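Local coordinates for protein serine hydrolase CCSP0084 (Cycloclasticus sp. P1, PDB 4I3F) that probably acts as a serine hydrolase of the alpha/beta hydrolase fold, cleaving carbon-carbon bonds in meta-cleavage products of aromatic degradation and also ester bonds, at residues Arg249-Ile254 / Cys277-Gln282; Val122-Gly127 / Val146-Val151; Lys163-Tyr168 / Leu212-Met217. All coordinates share one frame; numbering follows the deposited sequence.

In the fold
Read from the N terminus, interaction 2 closes first: it pairs strand 119-124 and the turn after it with the end of strand 142-148, with helix 126-137 as the connection between them. Interaction 3 follows, joining residues 163-168 to helix 208-217 within the mostly helical region that separates strands 142-148 and 243-248. Interaction 1 closes last, bringing together the loops that follow strands 243-248 and 269-274. The three loops come in series; none nests in or crosses another. Interactions 1 and 2 touch, His279 resting against Ser125 beyond the C-terminal ends of the parallel strands. Interaction 3 touches neither: its centre is about 20 and 19 Å from theirs, though nearest atoms come to about 5 Å.

Interaction 1 of 3, residues Arg249-Ile254 / Cys277-Gln282; sequences REDFFI and CGHWVQ
Asp251 and His279 both carry CG anti to the backbone N (chi1 -164° and -176°), which lays the two side chains next to each other, pointing the same way. His279 ND1 donates to Asp251 OD2 over 2.6 Å at a nearly straight 173°. The donor lies on the syn side of OD2, slightly out of the carboxylate plane, while OD2 sits in the plane of the imidazole, at its edge. The rotation of the carboxylate is fixed from its other oxygen: Asp251 OD1 accepts from Phe253 N at 2.8 Å, an Asx turn, and from Ile254 N at 2.9 Å. The first donor comes nearly along the C-O axis and the second from above the carboxylate plane.

Ile254 CG1 packs against the imidazole at His279 CE1, 3.7 Å away, and Phe253 CD2 against the CB that carries the ring. A water accepts from both Phe252 N and His279 N and so links the two backbones. One residue earlier, Glu250 OE1 takes the Cys277 N-H at 3.0 Å, met from above the carboxylate plane; a weak bond runs back from Glu250 N to Cys277 O. Arg249 approaches Glu250 side-on, directing NE and NH2 to OE2, so the carboxylate is held at both oxygens, OE2 by Arg249 and OE1 by Cys277 N.

His279 also touches Ser125. An aspartate after strand 243-248 and a histidine after strand 269-274 are placed as the acid and base of an alpha/beta hydrolase catalytic triad, a role with which this geometry is consistent.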
loop_
_atom_site.group_PDB
_atom_site.type_symbol
_atom_site.label_atom_id
_atom_site.label_comp_id
_atom_site.label_asym_id
_atom_site.label_seq_id
_atom_site.Cartn_x
_atom_site.Cartn_y
_atom_site.Cartn_z
ATOM N N ARG A 249 -10.571 4.808 11.923
ATOM C CA ARG A 249 -10.976 6.051 12.572
ATOM C C ARG A 249 -9.807 6.660 13.336
ATOM O O ARG A 249 -9.580 7.875 13.274
ATOM C CB ARG A 249 -12.170 5.819 13.502
ATOM C CG ARG A 249 -12.728 7.098 14.115
ATOM C CD ARG A 249 -13.942 6.817 15.003
ATOM N NE ARG A 249 -13.588 5.980 16.152
ATOM C CZ ARG A 249 -14.472 5.417 16.971
ATOM N NH1 ARG A 249 -15.767 5.611 16.786
ATOM N NH2 ARG A 249 -14.062 4.662 17.987
ATOM N N GLU A 250 -9.052 5.813 14.032
ATOM C CA GLU A 250 -7.928 6.276 14.853
ATOM C C GLU A 250 -6.565 6.229 14.156
ATOM O O GLU A 250 -5.535 6.201 14.829
ATOM C CB GLU A 250 -7.857 5.455 16.153
ATOM C CG GLU A 250 -9.041 5.645 17.107
ATOM C CD GLU A 250 -10.248 4.778 16.780
ATOM O OE1 GLU A 250 -10.218 4.029 15.791
ATOM O OE2 GLU A 250 -11.232 4.840 17.545
ATOM N N ASP A 251 -6.548 6.231 12.825
ATOM C CA ASP A 251 -5.288 6.159 12.073
ATOM C C ASP A 251 -4.301 7.221 12.555
ATOM O O ASP A 251 -4.613 8.418 12.546
ATOM C CB ASP A 251 -5.582 6.337 10.575
ATOM C CG ASP A 251 -4.438 5.899 9.681
ATOM O OD1 ASP A 251 -3.250 6.114 10.010
ATOM O OD2 ASP A 251 -4.734 5.362 8.600
ATOM N N PHE A 252 -3.123 6.768 13.001
ATOM C CA PHE A 252 -2.092 7.632 13.574
ATOM C C PHE A 252 -1.153 8.202 12.503
ATOM O O PHE A 252 -0.317 9.055 12.807
ATOM C CB PHE A 252 -1.291 6.813 14.609
ATOM C CG PHE A 252 -0.265 7.601 15.403
ATOM C CD1 PHE A 252 -0.654 8.487 16.401
ATOM C CD2 PHE A 252 1.093 7.393 15.192
ATOM C CE1 PHE A 252 0.298 9.182 17.152
ATOM C CE2 PHE A 252 2.054 8.083 15.936
ATOM C CZ PHE A 252 1.651 8.977 16.918
ATOM N N PHE A 253 -1.293 7.732 11.266
ATOM C CA PHE A 253 -0.375 8.091 10.182
ATOM C C PHE A 253 -1.060 8.948 9.112
ATOM O O PHE A 253 -0.551 10.008 8.728
ATOM C CB PHE A 253 0.224 6.811 9.554
ATOM C CG PHE A 253 1.139 6.055 10.486
ATOM C CD1 PHE A 253 2.513 6.157 10.357
ATOM C CD2 PHE A 253 0.620 5.267 11.512
ATOM C CE1 PHE A 253 3.370 5.475 11.225
ATOM C CE2 PHE A 253 1.462 4.586 12.391
ATOM C CZ PHE A 253 2.837 4.686 12.247
ATOM N N ILE A 254 -2.200 8.478 8.619
ATOM C CA ILE A 254 -2.962 9.199 7.602
ATOM C C ILE A 254 -4.271 9.642 8.242
ATOM O O ILE A 254 -5.023 8.815 8.723
ATOM C CB ILE A 254 -3.301 8.296 6.394
ATOM C CG1 ILE A 254 -2.074 7.522 5.919
ATOM C CG2 ILE A 254 -3.906 9.142 5.252
ATOM C CD1 ILE A 254 -0.902 8.419 5.513
ATOM N N CYS A 277 -9.367 1.204 15.591
ATOM C CA CYS A 277 -8.576 0.626 14.527
ATOM C C CYS A 277 -7.390 1.506 14.226
ATOM O O CYS A 277 -7.510 2.740 14.177
ATOM C CB CYS A 277 -9.436 0.478 13.263
ATOM S SG CYS A 277 -8.711 -0.607 12.037
ATOM N N GLY A 278 -6.244 0.872 13.998
ATOM C CA GLY A 278 -5.064 1.596 13.566
ATOM C C GLY A 278 -4.883 1.562 12.066
ATOM O O GLY A 278 -5.656 0.923 11.339
ATOM N N HIS A 279 -3.854 2.260 11.595
ATOM C CA HIS A 279 -3.572 2.325 10.161
ATOM C C HIS A 279 -3.619 0.981 9.425
ATOM O O HIS A 279 -4.150 0.901 8.313
ATOM C CB HIS A 279 -2.224 2.993 9.888
ATOM C CG HIS A 279 -1.951 3.156 8.427
ATOM N ND1 HIS A 279 -2.710 3.981 7.623
ATOM C CD2 HIS A 279 -1.060 2.544 7.611
ATOM C CE1 HIS A 279 -2.270 3.900 6.379
ATOM N NE2 HIS A 279 -1.274 3.029 6.344
ATOM N N TRP A 280 -3.050 -0.060 10.026
ATOM C CA TRP A 280 -3.075 -1.395 9.419
ATOM C C TRP A 280 -4.420 -2.078 9.634
ATOM O O TRP A 280 -4.508 -3.029 10.419
ATOM C CB TRP A 280 -1.978 -2.277 10.018
ATOM C CG TRP A 280 -0.597 -1.973 9.515
ATOM C CD1 TRP A 280 -0.266 -1.234 8.411
ATOM C CD2 TRP A 280 0.638 -2.399 10.099
ATOM N NE1 TRP A 280 1.101 -1.177 8.280
ATOM C CE2 TRP A 280 1.680 -1.882 9.303
ATOM C CE3 TRP A 280 0.967 -3.167 11.221
ATOM C CZ2 TRP A 280 3.028 -2.113 9.592
ATOM C CZ3 TRP A 280 2.308 -3.395 11.506
ATOM C CH2 TRP A 280 3.319 -2.867 10.696
ATOM N N VAL A 281 -5.448 -1.595 8.937
ATOM C CA VAL A 281 -6.808 -2.128 9.052
ATOM C C VAL A 281 -6.826 -3.621 8.753
ATOM O O VAL A 281 -7.550 -4.382 9.398
ATOM C CB VAL A 281 -7.778 -1.418 8.068
ATOM C CG1 VAL A 281 -9.178 -1.978 8.201
ATOM C CG2 VAL A 281 -7.801 0.094 8.312
ATOM N N GLN A 282 -6.008 -4.036 7.786
ATOM C CA GLN A 282 -5.993 -5.420 7.323
ATOM C C GLN A 282 -5.374 -6.394 8.324
ATOM O O GLN A 282 -5.579 -7.606 8.219
ATOM C CB GLN A 282 -5.292 -5.522 5.958
ATOM C CG GLN A 282 -3.778 -5.753 5.995
ATOM C CD GLN A 282 -2.950 -4.520 6.365
ATOM O OE1 GLN A 282 -3.465 -3.515 6.858
ATOM N NE2 GLN A 282 -1.645 -4.610 6.127
HETATM O O HOH W 1 -2.628 3.918 13.568
#

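Interaction 2 of 3, residues Val122-Gly127 / Val146-Val151; sequences VGNSMG and VLMGPV
Gly123 O accepts the shortest bond of the contact, from Met148 N at 2.8 Å, and Leu147 CA also approaches the same oxygen. Gly123 N donates to Val146 O at 2.9 Å, and Ser125 N to Met148 O at 3.0 Å. With the strand axes only 12° apart, this is a parallel ladder. Beyond the strands the two chains stay joined by one more backbone bond, Val151 N to Ser125 O at 3.2 Å, the donor above the carbonyl plane.

Val122 and Val146 lie alongside each other on the face that also carries Asn124 and Met148. The Met148 chain bends at its last torsion and sets CE 3.4 Å from Asn124 CG, while Asn124 ND2 donates to Asn62 OD1. Replacing Asn124 by an alanine is likely to cost Asn62 OD1 this donor and open a gap beside Met148 CE.

Ser125 has phi 50° and psi -115°, a strained turn from strand 119-124 into helix 126-137. A CB on Gly123 would clash with Gly127 O, which accounts for a glycine at this place. Gly123-Asn124-Ser125-Met126-Gly127 fits the GxSxG nucleophile elbow of alpha/beta hydrolases, within a beta-alpha-beta unit.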
loop_
_atom_site.group_PDB
_atom_site.type_symbol
_atom_site.label_atom_id
_atom_site.label_comp_id
_atom_site.label_asym_id
_atom_site.label_seq_id
_atom_site.Cartn_x
_atom_site.Cartn_y
_atom_site.Cartn_z
ATOM N N VAL A 122 -5.912 -3.196 -4.881
ATOM C CA VAL A 122 -6.018 -2.806 -3.475
ATOM C C VAL A 122 -4.739 -2.068 -3.126
ATOM O O VAL A 122 -3.647 -2.529 -3.471
ATOM C CB VAL A 122 -6.126 -4.026 -2.543
ATOM C CG1 VAL A 122 -6.258 -3.579 -1.078
ATOM C CG2 VAL A 122 -7.327 -4.889 -2.915
ATOM N N GLY A 123 -4.857 -0.927 -2.456
ATOM C CA GLY A 123 -3.667 -0.191 -2.064
ATOM C C GLY A 123 -3.700 0.385 -0.665
ATOM O O GLY A 123 -4.671 1.052 -0.272
ATOM N N ASN A 124 -2.627 0.130 0.086
ATOM C CA ASN A 124 -2.452 0.655 1.433
ATOM C C ASN A 124 -1.550 1.873 1.417
ATOM O O ASN A 124 -0.445 1.806 0.898
ATOM C CB ASN A 124 -1.821 -0.423 2.332
ATOM C CG ASN A 124 -1.262 0.137 3.650
ATOM O OD1 ASN A 124 -1.623 1.229 4.095
ATOM N ND2 ASN A 124 -0.379 -0.632 4.287
ATOM N N SER A 125 -2.013 2.978 2.007
ATOM C CA SER A 125 -1.171 4.161 2.204
ATOM C C SER A 125 -0.469 4.581 0.924
ATOM O O SER A 125 -1.109 4.971 -0.051
ATOM C CB SER A 125 -0.144 3.900 3.310
ATOM O OG SER A 125 0.744 4.992 3.464
ATOM N N MET A 126 0.853 4.485 0.940
ATOM C CA MET A 126 1.654 4.778 -0.242
ATOM C C MET A 126 1.153 3.994 -1.442
ATOM O O MET A 126 1.005 4.546 -2.534
ATOM C CB MET A 126 3.126 4.466 0.010
ATOM C CG MET A 126 4.034 4.699 -1.194
ATOM S SD MET A 126 4.145 3.291 -2.313
ATOM C CE MET A 126 4.815 2.022 -1.235
ATOM N N GLY A 127 0.873 2.708 -1.235
ATOM C CA GLY A 127 0.329 1.863 -2.296
ATOM C C GLY A 127 -1.047 2.315 -2.775
ATOM O O GLY A 127 -1.405 2.114 -3.945
ATOM N N VAL A 146 -9.883 -0.868 -4.183
ATOM C CA VAL A 146 -10.047 -0.699 -2.743
ATOM C C VAL A 146 -8.840 0.054 -2.214
ATOM O O VAL A 146 -7.700 -0.357 -2.445
ATOM C CB VAL A 146 -10.150 -2.051 -2.025
ATOM C CG1 VAL A 146 -10.078 -1.851 -0.495
ATOM C CG2 VAL A 146 -11.447 -2.752 -2.399
ATOM N N LEU A 147 -9.082 1.161 -1.514
ATOM C CA LEU A 147 -8.002 1.882 -0.844
ATOM C C LEU A 147 -8.096 1.627 0.656
ATOM O O LEU A 147 -9.192 1.397 1.192
ATOM C CB LEU A 147 -8.085 3.385 -1.122
ATOM C CG LEU A 147 -8.151 3.800 -2.594
ATOM C CD1 LEU A 147 -8.202 5.333 -2.731
ATOM C CD2 LEU A 147 -6.984 3.201 -3.398
ATOM N N MET A 148 -6.948 1.646 1.328
ATOM C CA MET A 148 -6.895 1.444 2.771
ATOM C C MET A 148 -5.945 2.481 3.336
ATOM O O MET A 148 -4.727 2.389 3.149
ATOM C CB MET A 148 -6.385 0.041 3.108
ATOM C CG MET A 148 -6.661 -0.377 4.538
ATOM S SD MET A 148 -5.573 -1.725 5.080
ATOM C CE MET A 148 -4.025 -0.849 5.288
ATOM N N GLY A 149 -6.506 3.483 4.004
ATOM C CA GLY A 149 -5.718 4.580 4.553
ATOM C C GLY A 149 -4.777 5.187 3.536
ATOM O O GLY A 149 -3.580 5.310 3.792
ATOM N N PRO A 150 -5.310 5.585 2.375
ATOM C CA PRO A 150 -4.451 6.014 1.276
ATOM C C PRO A 150 -3.871 7.421 1.443
ATOM O O PRO A 150 -4.507 8.295 2.030
ATOM C CB PRO A 150 -5.412 6.004 0.077
ATOM C CG PRO A 150 -6.729 6.392 0.673
ATOM C CD PRO A 150 -6.744 5.715 2.042
ATOM N N VAL A 151 -2.666 7.629 0.913
ATOM C CA VAL A 151 -2.199 8.992 0.660
ATOM C C VAL A 151 -2.852 9.440 -0.643
ATOM O O VAL A 151 -3.453 8.622 -1.339
ATOM C CB VAL A 151 -0.658 9.095 0.592
ATOM C CG1 VAL A 151 -0.048 8.731 1.941
ATOM C CG2 VAL A 151 -0.075 8.203 -0.506
#

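Interaction 3 of 3, residues Lys163-Tyr168 / Leu212-Met217; sequences KGWEFY and LQFEAM
Phe214, its CG anti to the backbone N (chi1 -173°), reaches from helix 208-217 into the bend formed by residues 164-168. Its CB and CG lie against Tyr168, each 3.8 Å from CE2. Farther out, Phe214 CD2 makes the closest ring contact, 3.5 Å from Tyr168 CE2, and sits at the edge of the tyrosine ring. The two planes stand 67° apart in an oblique pairing. Phe214 CE2 meets two backbone carbonyls, Gly164 O at 3.5 Å and Trp165 O at 3.6 Å. Gly164 O lies at the edge of the phenyl ring, where the slightly positive C-H rim would probably suit a carbonyl oxygen. At the tip, Phe214 CZ is 3.6 Å from Gly164 O and also reaches Trp165 CD1, the two side chains crossing at about a right angle.

Tyr168 is held from more than one direction. Phe167 CD2 sits over the centre of one ring face. Glu215 OE1 rests 3.4 Å from Tyr168 CB, a contact with carbon, while its salt bridge runs to Arg211.

Phe218 extends the aromatic cluster, stacking on Trp165 and meeting Phe214 edge-to-face. Tyr168 OH bonds to Val205 O of helix 194-206, and Trp165 packs on helix 222-229. The contact joins the end of helix 159-165 and the 3-10 turn after it to helix 208-217 within the helical insertion between strands 142-148 and 243-248, consistent with the cap of this fold.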
loop_
_atom_site.group_PDB
_atom_site.type_symbol
_atom_site.label_atom_id
_atom_site.label_comp_id
_atom_site.label_asym_id
_atom_site.label_seq_id
_atom_site.Cartn_x
_atom_site.Cartn_y
_atom_site.Cartn_z
ATOM N N LYS A 163 7.517 10.225 11.740
ATOM C CA LYS A 163 8.438 9.281 12.372
ATOM C C LYS A 163 8.705 8.083 11.462
ATOM O O LYS A 163 9.791 7.483 11.513
ATOM C CB LYS A 163 7.921 8.840 13.747
ATOM C CG LYS A 163 8.189 9.882 14.841
ATOM C CD LYS A 163 7.389 9.628 16.124
ATOM C CE LYS A 163 7.738 10.678 17.179
ATOM N NZ LYS A 163 6.988 10.489 18.459
ATOM N N GLY A 164 7.726 7.742 10.632
ATOM C CA GLY A 164 7.880 6.661 9.669
ATOM C C GLY A 164 8.787 7.014 8.498
ATOM O O GLY A 164 9.808 6.359 8.262
ATOM N N TRP A 165 8.420 8.058 7.761
ATOM C CA TRP A 165 9.161 8.431 6.555
ATOM C C TRP A 165 10.544 9.002 6.864
ATOM O O TRP A 165 11.437 8.980 6.009
ATOM C CB TRP A 165 8.346 9.411 5.703
ATOM C CG TRP A 165 7.229 8.767 4.926
ATOM C CD1 TRP A 165 6.881 7.445 4.914
ATOM C CD2 TRP A 165 6.324 9.426 4.019
ATOM N NE1 TRP A 165 5.809 7.243 4.058
ATOM C CE2 TRP A 165 5.456 8.445 3.498
ATOM C CE3 TRP A 165 6.168 10.753 3.600
ATOM C CZ2 TRP A 165 4.440 8.749 2.585
ATOM C CZ3 TRP A 165 5.155 11.052 2.686
ATOM C CH2 TRP A 165 4.310 10.056 2.193
ATOM N N GLU A 166 10.733 9.496 8.087
ATOM C CA GLU A 166 12.023 10.056 8.476
ATOM C C GLU A 166 12.702 9.198 9.544
ATOM O O GLU A 166 13.562 9.676 10.265
ATOM C CB GLU A 166 11.850 11.508 8.954
ATOM C CG GLU A 166 11.094 12.388 7.947
ATOM C CD GLU A 166 11.002 13.847 8.367
ATOM O OE1 GLU A 166 11.749 14.260 9.280
ATOM O OE2 GLU A 166 10.176 14.582 7.782
ATOM N N PHE A 167 12.299 7.931 9.631
ATOM C CA PHE A 167 12.897 6.956 10.544
ATOM C C PHE A 167 14.426 6.929 10.511
ATOM O O PHE A 167 15.077 6.902 11.552
ATOM C CB PHE A 167 12.348 5.550 10.225
ATOM C CG PHE A 167 13.065 4.428 10.943
ATOM C CD1 PHE A 167 12.732 4.093 12.254
ATOM C CD2 PHE A 167 14.052 3.691 10.298
ATOM C CE1 PHE A 167 13.388 3.061 12.913
ATOM C CE2 PHE A 167 14.711 2.660 10.947
ATOM C CZ PHE A 167 14.380 2.339 12.254
ATOM N N TYR A 168 15.010 6.937 9.318
ATOM C CA TYR A 168 16.457 6.753 9.224
ATOM C C TYR A 168 17.303 7.956 9.660
ATOM O O TYR A 168 18.531 7.887 9.640
ATOM C CB TYR A 168 16.862 6.287 7.830
ATOM C CG TYR A 168 16.415 4.878 7.496
ATOM C CD1 TYR A 168 17.052 3.771 8.047
ATOM C CD2 TYR A 168 15.372 4.657 6.611
ATOM C CE1 TYR A 168 16.647 2.483 7.733
ATOM C CE2 TYR A 168 14.965 3.378 6.291
ATOM C CZ TYR A 168 15.610 2.295 6.847
ATOM O OH TYR A 168 15.200 1.020 6.517
ATOM N N LEU A 212 18.934 2.678 1.911
ATOM C CA LEU A 212 19.337 3.729 0.978
ATOM C C LEU A 212 18.194 4.177 0.074
ATOM O O LEU A 212 18.023 5.367 -0.171
ATOM C CB LEU A 212 20.521 3.269 0.132
ATOM C CG LEU A 212 21.833 3.178 0.912
ATOM C CD1 LEU A 212 22.902 2.465 0.104
ATOM C CD2 LEU A 212 22.305 4.568 1.291
ATOM N N GLN A 213 17.413 3.230 -0.428
ATOM C CA GLN A 213 16.342 3.604 -1.334
ATOM C C GLN A 213 15.138 4.218 -0.603
ATOM O O GLN A 213 14.478 5.102 -1.141
ATOM C CB GLN A 213 15.983 2.429 -2.248
ATOM C CG GLN A 213 17.234 1.874 -2.936
ATOM C CD GLN A 213 16.950 1.152 -4.239
ATOM O OE1 GLN A 213 15.798 0.979 -4.631
ATOM N NE2 GLN A 213 18.013 0.723 -4.917
ATOM N N PHE A 214 14.874 3.794 0.634
ATOM C CA PHE A 214 13.793 4.397 1.420
ATOM C C PHE A 214 14.130 5.858 1.705
ATOM O O PHE A 214 13.262 6.733 1.634
ATOM C CB PHE A 214 13.598 3.635 2.741
ATOM C CG PHE A 214 12.389 4.078 3.538
ATOM C CD1 PHE A 214 11.161 3.464 3.351
ATOM C CD2 PHE A 214 12.491 5.092 4.479
ATOM C CE1 PHE A 214 10.047 3.864 4.085
ATOM C CE2 PHE A 214 11.386 5.503 5.209
ATOM C CZ PHE A 214 10.167 4.891 5.016
ATOM N N GLU A 215 15.388 6.121 2.038
ATOM C CA GLU A 215 15.837 7.488 2.283
ATOM C C GLU A 215 15.659 8.360 1.042
ATOM O O GLU A 215 15.354 9.548 1.139
ATOM C CB GLU A 215 17.304 7.504 2.727
ATOM C CG GLU A 215 17.548 6.869 4.093
ATOM C CD GLU A 215 19.023 6.854 4.477
ATOM O OE1 GLU A 215 19.328 7.084 5.662
ATOM O OE2 GLU A 215 19.876 6.602 3.599
ATOM N N ALA A 216 15.849 7.758 -0.128
ATOM C CA ALA A 216 15.764 8.497 -1.380
ATOM C C ALA A 216 14.321 8.828 -1.769
ATOM O O ALA A 216 14.072 9.847 -2.422
ATOM C CB ALA A 216 16.464 7.733 -2.494
ATOM N N MET A 217 13.382 7.970 -1.370
ATOM C CA MET A 217 11.968 8.158 -1.692
ATOM C C MET A 217 11.375 9.403 -1.075
ATOM O O MET A 217 10.498 10.039 -1.667
ATOM C CB MET A 217 11.144 7.006 -1.150
ATOM C CG MET A 217 11.408 5.708 -1.796
ATOM S SD MET A 217 10.632 4.414 -0.831
ATOM C CE MET A 217 11.402 3.020 -1.660
HETATM O O HOH W 2 12.847 8.914 3.904
#